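Local coordinates for protein LIP (Serratia marcescens, PDB 4A1R) that serves as a membrane-bound component of the type VI secretion system, probably a TssJ-family lipoprotein of the outer membrane, at residues Lys32-Leu37 with Asn54-Val59; Phe50-Asp55 with Thr105-Leu110; Ala96-Leu101 with Ile135-Ser140. All coordinates share one frame; numbering follows the deposited sequence.

Interaction 1: residues Lys32-Leu37 with Asn54-Val59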
loop_
_atom_site.group_PDB
_atom_site.type_symbol
_atom_site.label_atom_id
_atom_site.label_comp_id
_atom_site.label_asym_id
_atom_site.label_seq_id
_atom_site.Cartn_x
_atom_site.Cartn_y
_atom_site.Cartn_z
ATOM N N LYS A 32 1.024 4.855 -11.064
ATOM C CA LYS A 32 2.020 5.001 -10.000
ATOM C C LYS A 32 1.411 4.507 -8.699
ATOM O O LYS A 32 0.325 4.979 -8.304
ATOM C CB LYS A 32 2.497 6.461 -9.830
ATOM C CG LYS A 32 3.541 6.625 -8.698
ATOM C CD LYS A 32 4.010 8.078 -8.514
ATOM C CE LYS A 32 5.213 8.379 -9.414
ATOM N NZ LYS A 32 6.009 9.459 -8.749
ATOM N N ILE A 33 2.132 3.592 -8.038
ATOM C CA ILE A 33 1.720 3.056 -6.749
ATOM C C ILE A 33 2.701 3.508 -5.709
ATOM O O ILE A 33 3.915 3.352 -5.901
ATOM C CB ILE A 33 1.680 1.515 -6.757
ATOM C CG1 ILE A 33 0.828 0.964 -7.923
ATOM C CG2 ILE A 33 1.216 0.976 -5.397
ATOM C CD1 ILE A 33 -0.670 1.190 -7.779
ATOM N N ARG A 34 2.205 4.092 -4.622
ATOM C CA ARG A 34 3.089 4.379 -3.490
ATOM C C ARG A 34 2.757 3.511 -2.288
ATOM O O ARG A 34 1.604 3.184 -2.052
ATOM C CB ARG A 34 3.034 5.865 -3.155
ATOM C CG ARG A 34 3.419 6.759 -4.344
ATOM C CD ARG A 34 3.289 8.218 -3.966
ATOM N NE ARG A 34 4.169 8.561 -2.856
ATOM C CZ ARG A 34 4.118 9.696 -2.161
ATOM N NH1 ARG A 34 3.202 10.622 -2.426
ATOM N NH2 ARG A 34 4.985 9.898 -1.173
ATOM N N VAL A 35 3.774 3.130 -1.528
ATOM C CA VAL A 35 3.560 2.266 -0.376
ATOM C C VAL A 35 4.237 2.980 0.757
ATOM O O VAL A 35 5.421 3.315 0.653
ATOM C CB VAL A 35 4.129 0.834 -0.581
ATOM C CG1 VAL A 35 4.071 0.044 0.731
ATOM C CG2 VAL A 35 3.363 0.084 -1.655
ATOM N N LEU A 36 3.475 3.259 1.818
ATOM C CA LEU A 36 3.991 4.034 2.913
ATOM C C LEU A 36 3.951 3.220 4.212
ATOM O O LEU A 36 2.939 2.610 4.547
ATOM C CB LEU A 36 3.193 5.347 3.072
ATOM C CG LEU A 36 3.269 6.425 1.964
ATOM C CD1 LEU A 36 2.641 5.974 0.665
ATOM C CD2 LEU A 36 2.517 7.661 2.428
ATOM N N LEU A 37 5.056 3.227 4.954
ATOM C CA LEU A 37 5.044 2.634 6.267
ATOM C C LEU A 37 4.640 3.692 7.296
ATOM O O LEU A 37 5.242 4.783 7.371
ATOM C CB LEU A 37 6.429 2.042 6.574
ATOM C CG LEU A 37 6.511 1.188 7.826
ATOM C CD1 LEU A 37 5.866 -0.171 7.563
ATOM C CD2 LEU A 37 7.977 1.028 8.205
ATOM N N ASN A 54 2.501 15.574 -3.380
ATOM C CA ASN A 54 3.597 16.551 -3.434
ATOM C C ASN A 54 4.551 16.577 -2.240
ATOM O O ASN A 54 5.742 16.872 -2.407
ATOM C CB ASN A 54 2.977 17.952 -3.572
ATOM C CG ASN A 54 4.017 19.054 -3.730
ATOM O OD1 ASN A 54 4.043 20.021 -2.965
ATOM N ND2 ASN A 54 4.873 18.912 -4.731
ATOM N N ASP A 55 4.058 16.262 -1.048
ATOM C CA ASP A 55 4.952 16.193 0.107
ATOM C C ASP A 55 4.347 15.434 1.269
ATOM O O ASP A 55 3.833 16.036 2.219
ATOM C CB ASP A 55 5.417 17.590 0.537
ATOM C CG ASP A 55 6.461 17.551 1.637
ATOM O OD1 ASP A 55 7.192 16.544 1.750
ATOM O OD2 ASP A 55 6.551 18.540 2.390
ATOM N N ALA A 56 4.458 14.110 1.202
ATOM C CA ALA A 56 3.828 13.227 2.160
ATOM C C ALA A 56 4.373 13.464 3.576
ATOM O O ALA A 56 3.599 13.574 4.517
ATOM C CB ALA A 56 3.972 11.771 1.723
ATOM N N LYS A 57 5.693 13.594 3.699
ATOM C CA LYS A 57 6.342 13.801 5.016
ATOM C C LYS A 57 5.813 15.033 5.750
ATOM O O LYS A 57 5.566 14.976 6.952
ATOM C CB LYS A 57 7.883 13.853 4.897
ATOM C CG LYS A 57 8.424 15.048 4.120
ATOM C CD LYS A 57 9.935 15.179 4.228
ATOM C CE LYS A 57 10.360 16.609 3.954
ATOM N NZ LYS A 57 11.728 16.880 4.466
ATOM N N SER A 58 5.616 16.129 5.018
ATOM C CA SER A 58 5.082 17.347 5.589
ATOM C C SER A 58 3.674 17.123 6.121
ATOM O O SER A 58 3.383 17.442 7.275
ATOM C CB SER A 58 5.092 18.482 4.565
ATOM O OG SER A 58 4.408 19.614 5.067
ATOM N N VAL A 59 2.800 16.553 5.298
ATOM C CA VAL A 59 1.416 16.362 5.732
ATOM C C VAL A 59 1.291 15.226 6.759
ATOM O O VAL A 59 0.444 15.295 7.633
ATOM C CB VAL A 59 0.400 16.266 4.550
ATOM C CG1 VAL A 59 0.388 14.878 3.921
ATOM C CG2 VAL A 59 -0.995 16.631 5.032
HETATM O O HOH W 1 5.202 12.806 -1.361
#
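Strand and helix come closest, CA to CA, at Leu36 and Ala56, 9.2 Å apart, a gap filled by side chains. Both residues aim their CB at the other segment, and the methyl of Ala56 meets two different partners. Arg34 brings the end of its guanidinium obliquely against it, NH2 to CB 3.6 Å; two residues along the strand, Leu36 CD2 lies 4.4 Å from the same methyl, a looser apolar touch. A methyl is small enough to let a long arginine and a leucine share this side of the helix. The reach of Arg34 depends on a bend at chi3 (61°) in a chain otherwise extended beyond CB. Water 1 adds a polar bridge between Arg34 and Ala56: it accepts a bond from Ala56 N at 3.0 Å and a weak one from Arg34 NH2. Arg34 NH1 is hydrogen-bonded to Leu52 O, so the guanidinium grips the backbone of helix 49-60 directly as well as through the water. Ile33 and Val35, which alternate with Arg34 and Leu36 along the strand, pack on strand 9-16, the alternation expected of a beta-sandwich whose outer sheet face is covered by a helix.

Interaction 2: residues Phe50-Asp55 with Thr105-Leu110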
loop_
_atom_site.group_PDB
_atom_site.type_symbol
_atom_site.label_atom_id
_atom_site.label_comp_id
_atom_site.label_asym_id
_atom_site.label_seq_id
_atom_site.Cartn_x
_atom_site.Cartn_y
_atom_site.Cartn_z
ATOM N N PHE A 50 -3.476 15.891 -3.311
ATOM C CA PHE A 50 -2.312 16.720 -3.670
ATOM C C PHE A 50 -1.215 16.738 -2.614
ATOM O O PHE A 50 -0.033 16.560 -2.946
ATOM C CB PHE A 50 -2.704 18.159 -3.982
ATOM C CG PHE A 50 -1.526 18.998 -4.433
ATOM C CD1 PHE A 50 -1.060 18.915 -5.740
ATOM C CD2 PHE A 50 -0.858 19.805 -3.537
ATOM C CE1 PHE A 50 0.033 19.665 -6.154
ATOM C CE2 PHE A 50 0.246 20.558 -3.947
ATOM C CZ PHE A 50 0.679 20.487 -5.252
ATOM N N SER A 51 -1.610 16.949 -1.356
ATOM C CA SER A 51 -0.689 16.978 -0.209
ATOM C C SER A 51 0.182 15.738 -0.111
ATOM O O SER A 51 1.392 15.834 0.018
ATOM C CB SER A 51 -1.473 17.132 1.091
ATOM O OG SER A 51 -2.089 18.399 1.128
ATOM N N LEU A 52 -0.456 14.576 -0.169
ATOM C CA LEU A 52 0.235 13.304 -0.163
ATOM C C LEU A 52 1.160 13.161 -1.364
ATOM O O LEU A 52 2.302 12.701 -1.214
ATOM C CB LEU A 52 -0.796 12.159 -0.159
ATOM C CG LEU A 52 -1.546 11.858 1.129
ATOM C CD1 LEU A 52 -2.589 10.759 0.905
ATOM C CD2 LEU A 52 -0.573 11.457 2.244
ATOM N N GLN A 53 0.676 13.541 -2.551
ATOM C CA GLN A 53 1.475 13.400 -3.766
ATOM C C GLN A 53 2.702 14.321 -3.761
ATOM O O GLN A 53 3.805 13.903 -4.118
ATOM C CB GLN A 53 0.639 13.704 -5.001
ATOM C CG GLN A 53 1.379 13.522 -6.323
ATOM C CD GLN A 53 0.542 14.015 -7.487
ATOM O OE1 GLN A 53 0.172 15.192 -7.529
ATOM N NE2 GLN A 53 0.272 13.147 -8.439
ATOM N N ASN A 54 2.501 15.574 -3.380
ATOM C CA ASN A 54 3.597 16.551 -3.434
ATOM C C ASN A 54 4.551 16.577 -2.240
ATOM O O ASN A 54 5.742 16.872 -2.407
ATOM C CB ASN A 54 2.977 17.952 -3.572
ATOM C CG ASN A 54 4.017 19.054 -3.730
ATOM O OD1 ASN A 54 4.043 20.021 -2.965
ATOM N ND2 ASN A 54 4.873 18.912 -4.731
ATOM N N ASP A 55 4.058 16.262 -1.048
ATOM C CA ASP A 55 4.952 16.193 0.107
ATOM C C ASP A 55 4.347 15.434 1.269
ATOM O O ASP A 55 3.833 16.036 2.219
ATOM C CB ASP A 55 5.417 17.590 0.537
ATOM C CG ASP A 55 6.461 17.551 1.637
ATOM O OD1 ASP A 55 7.192 16.544 1.750
ATOM O OD2 ASP A 55 6.551 18.540 2.390
ATOM N N THR A 105 -11.154 4.288 -5.516
ATOM C CA THR A 105 -10.497 4.037 -4.231
ATOM C C THR A 105 -8.991 4.144 -4.498
ATOM O O THR A 105 -8.324 3.151 -4.825
ATOM C CB THR A 105 -10.907 2.654 -3.634
ATOM O OG1 THR A 105 -12.342 2.581 -3.565
ATOM C CG2 THR A 105 -10.324 2.472 -2.206
ATOM N N TRP A 106 -8.480 5.372 -4.406
ATOM C CA TRP A 106 -7.074 5.644 -4.740
ATOM C C TRP A 106 -6.158 5.494 -3.557
ATOM O O TRP A 106 -4.929 5.593 -3.697
ATOM C CB TRP A 106 -6.918 7.048 -5.355
ATOM C CG TRP A 106 -7.489 8.201 -4.560
ATOM C CD1 TRP A 106 -8.723 8.826 -4.775
ATOM C CD2 TRP A 106 -6.868 8.960 -3.454
ATOM N NE1 TRP A 106 -8.899 9.862 -3.913
ATOM C CE2 TRP A 106 -7.836 9.995 -3.084
ATOM C CE3 TRP A 106 -5.641 8.900 -2.770
ATOM C CZ2 TRP A 106 -7.584 10.908 -2.064
ATOM C CZ3 TRP A 106 -5.410 9.819 -1.732
ATOM C CH2 TRP A 106 -6.359 10.792 -1.381
ATOM N N ARG A 107 -6.733 5.315 -2.371
ATOM C CA ARG A 107 -5.927 5.052 -1.138
ATOM C C ARG A 107 -6.537 3.925 -0.298
ATOM O O ARG A 107 -7.784 3.853 -0.128
ATOM C CB ARG A 107 -5.820 6.342 -0.330
ATOM C CG ARG A 107 -5.914 6.262 1.177
ATOM C CD ARG A 107 -6.026 7.662 1.800
ATOM N NE ARG A 107 -7.294 8.339 1.496
ATOM C CZ ARG A 107 -7.524 9.639 1.672
ATOM N NH1 ARG A 107 -6.584 10.439 2.190
ATOM N NH2 ARG A 107 -8.707 10.146 1.331
ATOM N N ILE A 108 -5.677 3.039 0.216
ATOM C CA ILE A 108 -6.107 2.063 1.229
ATOM C C ILE A 108 -5.075 2.007 2.359
ATOM O O ILE A 108 -3.884 2.289 2.156
ATOM C CB ILE A 108 -6.370 0.636 0.666
ATOM C CG1 ILE A 108 -5.071 -0.032 0.154
ATOM C CG2 ILE A 108 -7.540 0.587 -0.328
ATOM C CD1 ILE A 108 -5.232 -1.436 -0.407
ATOM N N SER A 109 -5.550 1.680 3.552
ATOM C CA SER A 109 -4.709 1.464 4.731
ATOM C C SER A 109 -4.867 0.021 5.182
ATOM O O SER A 109 -5.989 -0.460 5.367
ATOM C CB SER A 109 -5.155 2.376 5.854
ATOM O OG SER A 109 -4.259 2.266 6.949
ATOM N N LEU A 110 -3.752 -0.677 5.350
ATOM C CA LEU A 110 -3.782 -2.047 5.838
ATOM C C LEU A 110 -3.157 -2.115 7.235
ATOM O O LEU A 110 -1.968 -1.799 7.395
ATOM C CB LEU A 110 -3.012 -2.954 4.888
ATOM C CG LEU A 110 -3.423 -2.945 3.418
ATOM C CD1 LEU A 110 -2.315 -3.629 2.629
ATOM C CD2 LEU A 110 -4.784 -3.604 3.159
#
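Leu52 and Trp106 are brought together by an outstretched leucine branch and a tightly folded tryptophan: in Leu52, CG sits beside the backbone N and CD1 continues anti to CA (chi2 176°), whereas in Trp106 a chi1 of 53° tucks CG between the backbone N and the carbonyl carbon. As a result the methyl CD1 of Leu52 arrives at the edge of the indole, near its plane, 4.0 Å from Trp106 CZ3, and leaves the ring faces to other neighbours. The same methyl lies 4.2 Å from Arg107 NH1, oblique to the guanidinium. Leucine suits this place because its length and apolar end let CD1 reach both the ring edge and the guanidinium, while the other branch, CD2, packs on Val59 CG1. These contacts attach helix 49-60 to strand 107-111, which borders the antiparallel sheet of the beta-sandwich; Leu52 also touches Ile95 on the neighbouring strand. Trp106 and Arg107 are consecutive, yet both point toward the helix, since Trp106 precedes the strand and its backbone is not extended. Their flat groups therefore pack on each other, with Trp106 CH2 over the centre of the Arg107 guanidinium, 3.4 Å above its plane. Arg107 bends at chi3 (68°), and its NH1 is bonded to the backbone oxygens of Phe44 and Ala47, bonds that fix the guanidinium and provide for its polar end beside the leucine. On the indole, the ring of Phe49 makes an edge-to-face contact.

Interaction 3: residues Ala96-Leu101 with Ile135-Ser140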
loop_
_atom_site.group_PDB
_atom_site.type_symbol
_atom_site.label_atom_id
_atom_site.label_comp_id
_atom_site.label_asym_id
_atom_site.label_seq_id
_atom_site.Cartn_x
_atom_site.Cartn_y
_atom_site.Cartn_z
ATOM N N ALA A 96 -2.714 4.893 -5.200
ATOM C CA ALA A 96 -2.629 4.583 -6.644
ATOM C C ALA A 96 -2.982 5.903 -7.337
ATOM O O ALA A 96 -4.074 6.414 -7.125
ATOM C CB ALA A 96 -3.666 3.550 -7.031
ATOM N N GLU A 97 -2.074 6.451 -8.132
ATOM C CA GLU A 97 -2.298 7.809 -8.707
ATOM C C GLU A 97 -3.080 7.702 -10.040
ATOM O O GLU A 97 -2.530 7.900 -11.141
ATOM C CB GLU A 97 -0.964 8.549 -8.875
ATOM C CG GLU A 97 -0.172 8.666 -7.556
ATOM C CD GLU A 97 0.994 9.667 -7.579
ATOM O OE1 GLU A 97 1.312 10.200 -8.653
ATOM O OE2 GLU A 97 1.587 9.908 -6.495
ATOM N N TYR A 98 -4.351 7.313 -9.940
ATOM C CA TYR A 98 -5.232 7.271 -11.110
ATOM C C TYR A 98 -5.291 8.657 -11.781
ATOM O O TYR A 98 -5.353 9.671 -11.084
ATOM C CB TYR A 98 -6.665 6.914 -10.691
ATOM C CG TYR A 98 -6.841 5.461 -10.267
ATOM C CD1 TYR A 98 -7.131 4.470 -11.209
ATOM C CD2 TYR A 98 -6.702 5.093 -8.933
ATOM C CE1 TYR A 98 -7.308 3.155 -10.825
ATOM C CE2 TYR A 98 -6.856 3.773 -8.544
ATOM C CZ TYR A 98 -7.147 2.804 -9.495
ATOM O OH TYR A 98 -7.305 1.479 -9.109
ATOM N N GLN A 99 -5.364 8.678 -13.104
ATOM C CA GLN A 99 -5.550 9.982 -13.836
ATOM C C GLN A 99 -6.921 10.631 -13.630
ATOM O O GLN A 99 -7.078 11.859 -13.777
ATOM C CB GLN A 99 -5.352 9.804 -15.335
ATOM C CG GLN A 99 -4.050 9.188 -15.805
ATOM C CD GLN A 99 -4.027 9.115 -17.321
ATOM O OE1 GLN A 99 -4.989 9.523 -17.980
ATOM N NE2 GLN A 99 -2.932 8.639 -17.880
ATOM N N ASN A 100 -7.915 9.818 -13.298
ATOM C CA ASN A 100 -9.258 10.314 -13.036
ATOM C C ASN A 100 -9.651 9.886 -11.657
ATOM O O ASN A 100 -10.224 8.822 -11.478
ATOM C CB ASN A 100 -10.250 9.734 -14.045
ATOM C CG ASN A 100 -10.244 10.479 -15.353
ATOM O OD1 ASN A 100 -9.725 9.994 -16.362
ATOM N ND2 ASN A 100 -10.789 11.683 -15.335
ATOM N N LEU A 101 -9.348 10.732 -10.685
ATOM C CA LEU A 101 -9.452 10.387 -9.282
ATOM C C LEU A 101 -10.886 10.183 -8.778
ATOM O O LEU A 101 -11.128 9.400 -7.844
ATOM C CB LEU A 101 -8.845 11.521 -8.469
ATOM C CG LEU A 101 -7.370 11.548 -8.142
ATOM C CD1 LEU A 101 -7.236 12.703 -7.181
ATOM C CD2 LEU A 101 -6.869 10.248 -7.510
ATOM N N ILE A 135 -2.940 -7.219 -3.532
ATOM C CA ILE A 135 -3.734 -6.021 -3.859
ATOM C C ILE A 135 -4.011 -6.010 -5.356
ATOM O O ILE A 135 -3.142 -6.352 -6.183
ATOM C CB ILE A 135 -3.006 -4.698 -3.473
ATOM C CG1 ILE A 135 -2.561 -4.699 -2.008
ATOM C CG2 ILE A 135 -3.857 -3.453 -3.774
ATOM C CD1 ILE A 135 -3.686 -4.843 -0.997
ATOM N N VAL A 136 -5.226 -5.624 -5.726
ATOM C CA VAL A 136 -5.508 -5.387 -7.136
ATOM C C VAL A 136 -5.744 -3.884 -7.370
ATOM O O VAL A 136 -6.529 -3.245 -6.646
ATOM C CB VAL A 136 -6.731 -6.178 -7.629
ATOM C CG1 VAL A 136 -6.965 -5.902 -9.115
ATOM C CG2 VAL A 136 -6.528 -7.674 -7.387
ATOM N N ALA A 137 -5.038 -3.320 -8.351
ATOM C CA ALA A 137 -5.383 -1.980 -8.884
ATOM C C ALA A 137 -6.450 -2.184 -9.970
ATOM O O ALA A 137 -6.162 -2.553 -11.109
ATOM C CB ALA A 137 -4.149 -1.285 -9.448
ATOM N N GLY A 138 -7.704 -1.984 -9.583
ATOM C CA GLY A 138 -8.801 -2.246 -10.482
ATOM C C GLY A 138 -9.295 -0.944 -11.082
ATOM O O GLY A 138 -8.895 0.157 -10.662
ATOM N N VAL A 139 -10.178 -1.076 -12.059
ATOM C CA VAL A 139 -10.804 0.065 -12.709
ATOM C C VAL A 139 -11.403 1.039 -11.689
ATOM O O VAL A 139 -11.300 2.240 -11.853
ATOM C CB VAL A 139 -11.856 -0.422 -13.749
ATOM C CG1 VAL A 139 -12.796 0.691 -14.168
ATOM C CG2 VAL A 139 -11.162 -0.998 -14.976
ATOM N N SER A 140 -12.021 0.537 -10.627
ATOM C CA SER A 140 -12.653 1.426 -9.661
ATOM C C SER A 140 -11.741 1.811 -8.493
ATOM O O SER A 140 -12.125 2.605 -7.658
ATOM C CB SER A 140 -13.987 0.844 -9.161
ATOM O OG SER A 140 -13.801 -0.317 -8.345
#
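Tyr98 hands its hydroxyl hydrogen to the carbonyl oxygen of Gly138, the one hydrogen bond that spans the two segments. It is short, 2.6 Å from OH to Gly138 O, and lies in the carbonyl plane, with a C=O...OH angle of 148°. The acceptor is near the plane of the phenol ring and at its edge, 3.4 Å from CE1. Around this bond the fit is looser: Tyr98 OH is 4.2 Å from Ala137 CB, and Val139 O stands obliquely off the ring at 4.2 Å from CE1. The small side chain of Ala137 suits the site, since it lets the phenol end come up to the main chain; Gly138 contributes its carbonyl, with no side chain involved in the contact. The bond ties the loop after strand 91-96 to the end of strand 130-138, and so joins the two sheets of the beta-sandwich at one margin. Here strand 130-138 gives way to a tight connection to antiparallel strand 141-144, with Val139 and Ser140 in helix-like backbone conformations. Further out, Tyr98 is presented by an inverse gamma turn centred on Glu97, whose Tyr98 N to Ala96 O bond is weak. The ring also packs on Val20 and Ile31. Glu97, turned elsewhere, bonds through OE1 to Gln53 NE2 on helix 49-60, while Val139 N has a weak bond to Asp17 OD2.

Overall arrangement
Interactions 1 and 2 are neighbours, their centres about 6 Å apart; both use helix 49-60 and set it on the antiparallel sheet, at strands 31-38 and 107-111 respectively. Interaction 3 lies about 16 Å from interaction 1 and 12 Å from interaction 2, centre to centre, at the margin where that sheet meets the other one. Along the chain interaction 1 closes before interaction 3 opens, while the segments of interactions 2 and 3 alternate. Backbone pairing joins them: Lys32 with Glu97, Trp106 with Ala96, Thr105 with Ser140. Together they bind a helical cover and two sheets into one compact sandwich, consistent with a TssJ-type lipoprotein.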